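Suppressor protein MPT5 (Saccharomyces cerevisiae, PDB 5BZ1) binds a UGUA-containing element in the 3'-UTR of target mRNAs through its Pumilio repeat domain and regulates their expression after transcription, including repression of HO. Local coordinates at residues Asn88-Gln91 and Ile92-Gln96. Residues are numbered along the deposited sequence; the frame is centred on the assembly and turned at random.
Sequences NVFQ and ISINQ
Over one face of the Phe90 ring sits the CG2 methyl of Ile94, one helical turn further on, in a CH-pi contact. CG2 lies 4.2 Å from the ring centroid, 20° off the normal and shifted toward the rim on the CE1 and CZ side. The other branch comes down on the same side of the ring, with Ile94 CD1 displaced beyond the edge and 4.0 Å from Phe90 CE2, so both branches meet one face. Phe90 is put there by its first torsion, which turns CG away from the backbone N (chi1 176°) and swings the ring along the helix toward its C-terminal end. Beneath this pair the backbone bond from Ile94 N to Phe90 O, 3.2 Å, keeps the two residues in step.

The carbonyl of Val89 is gripped twice. Ser93 N and Ser93 OG come to Val89 O from opposite faces of the carbonyl plane, the hydroxyl donating at 2.6 Å; placing OG beside its own backbone N (chi1 -57°) folds it back onto the preceding turn. Ile92 N bonds to Asn88 O, and the CG1 arm of Ile92 lies against that same oxygen, CG1 to Asn88 O 3.3 Å; its CD1 only just reaches Asn88 CB. Beyond, a water donates to Gln91 O and accepts from Asn95 ND2, while Asn95 OD1 caps Tyr97 N and Gly98 N.

All this belongs to Pumilio repeat 3, where the short helix 89-93 leads through the Asn95 cap into helix 98-107. Ile92 packs on Leu54 and Ile57 of helix 53-57, as well as on Leu102 of helix 98-107. From the following repeat, helix 129-137 brings Leu135 against Phe90, Ser93 and Ile94, so the short helix is wedged between equivalents on either side in the PUF superhelix.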
loop_
_atom_site.group_PDB
_atom_site.type_symbol
_atom_site.label_atom_id
_atom_site.label_comp_id
_atom_site.label_asym_id
_atom_site.label_seq_id
_atom_site.Cartn_x
_atom_site.Cartn_y
_atom_site.Cartn_z
ATOM N N ASN A 88 17.459 18.424 -6.802
ATOM C CA ASN A 88 18.171 17.165 -7.017
ATOM C C ASN A 88 17.579 15.954 -6.302
ATOM O O ASN A 88 18.248 14.929 -6.173
ATOM C CB ASN A 88 19.639 17.307 -6.606
ATOM C CG ASN A 88 20.281 18.555 -7.167
ATOM O OD1 ASN A 88 20.461 18.687 -8.378
ATOM N ND2 ASN A 88 20.638 19.481 -6.284
ATOM N N VAL A 89 16.333 16.067 -5.849
ATOM C CA VAL A 89 15.717 15.009 -5.045
ATOM C C VAL A 89 15.633 13.646 -5.741
ATOM O O VAL A 89 15.705 12.615 -5.076
ATOM C CB VAL A 89 14.322 15.413 -4.502
ATOM C CG1 VAL A 89 14.456 16.503 -3.446
ATOM C CG2 VAL A 89 13.412 15.875 -5.633
ATOM N N PHE A 90 15.483 13.635 -7.065
ATOM C CA PHE A 90 15.462 12.366 -7.792
ATOM C C PHE A 90 16.807 11.660 -7.701
ATOM O O PHE A 90 16.876 10.475 -7.376
ATOM C CB PHE A 90 15.088 12.551 -9.268
ATOM C CG PHE A 90 15.150 11.271 -10.067
ATOM C CD1 PHE A 90 14.136 10.328 -9.964
ATOM C CD2 PHE A 90 16.225 11.004 -10.910
ATOM C CE1 PHE A 90 14.186 9.141 -10.690
ATOM C CE2 PHE A 90 16.286 9.820 -11.638
ATOM C CZ PHE A 90 15.262 8.887 -11.527
ATOM N N GLN A 91 17.871 12.395 -8.008
ATOM C CA GLN A 91 19.230 11.861 -7.951
ATOM C C GLN A 91 19.569 11.372 -6.548
ATOM O O GLN A 91 20.200 10.327 -6.366
ATOM C CB GLN A 91 20.228 12.939 -8.374
ATOM C CG GLN A 91 21.684 12.581 -8.105
ATOM C CD GLN A 91 22.616 13.736 -8.385
ATOM O OE1 GLN A 91 22.171 14.862 -8.606
ATOM N NE2 GLN A 91 23.915 13.466 -8.382
ATOM N N ILE A 92 19.137 12.138 -5.554
ATOM C CA ILE A 92 19.386 11.799 -4.165
ATOM C C ILE A 92 18.615 10.546 -3.735
ATOM O O ILE A 92 19.168 9.672 -3.070
ATOM C CB ILE A 92 19.025 12.981 -3.252
ATOM C CG1 ILE A 92 19.969 14.160 -3.517
ATOM C CG2 ILE A 92 19.091 12.573 -1.795
ATOM C CD1 ILE A 92 19.536 15.466 -2.864
ATOM N N SER A 93 17.346 10.461 -4.124
ATOM C CA SER A 93 16.474 9.373 -3.689
ATOM C C SER A 93 16.883 7.991 -4.217
ATOM O O SER A 93 16.702 6.985 -3.533
ATOM C CB SER A 93 15.022 9.678 -4.065
ATOM O OG SER A 93 14.609 10.914 -3.516
ATOM N N ILE A 94 17.426 7.945 -5.431
ATOM C CA ILE A 94 17.869 6.681 -6.017
ATOM C C ILE A 94 19.253 6.278 -5.510
ATOM O O ILE A 94 19.728 5.176 -5.787
ATOM C CB ILE A 94 17.925 6.741 -7.551
ATOM C CG1 ILE A 94 18.978 7.752 -8.012
ATOM C CG2 ILE A 94 16.554 7.072 -8.133
ATOM C CD1 ILE A 94 19.101 7.851 -9.521
ATOM N N ASN A 95 19.906 7.181 -4.784
ATOM C CA ASN A 95 21.249 6.919 -4.275
ATOM C C ASN A 95 21.200 6.165 -2.948
ATOM O O ASN A 95 20.376 6.479 -2.084
ATOM C CB ASN A 95 22.014 8.230 -4.104
ATOM C CG ASN A 95 23.498 8.014 -3.877
ATOM O OD1 ASN A 95 23.969 7.980 -2.740
ATOM N ND2 ASN A 95 24.245 7.868 -4.965
ATOM N N GLN A 96 22.081 5.180 -2.787
ATOM C CA GLN A 96 22.063 4.330 -1.599
ATOM C C GLN A 96 22.420 5.116 -0.341
ATOM O O GLN A 96 21.988 4.770 0.762
ATOM C CB GLN A 96 23.000 3.129 -1.770
ATOM C CG GLN A 96 24.482 3.481 -1.854
ATOM C CD GLN A 96 25.371 2.251 -1.899
ATOM O OE1 GLN A 96 25.217 1.331 -1.097
ATOM N NE2 GLN A 96 26.311 2.234 -2.836
HETATM O O HOH W 1 22.462 9.114 -7.431
#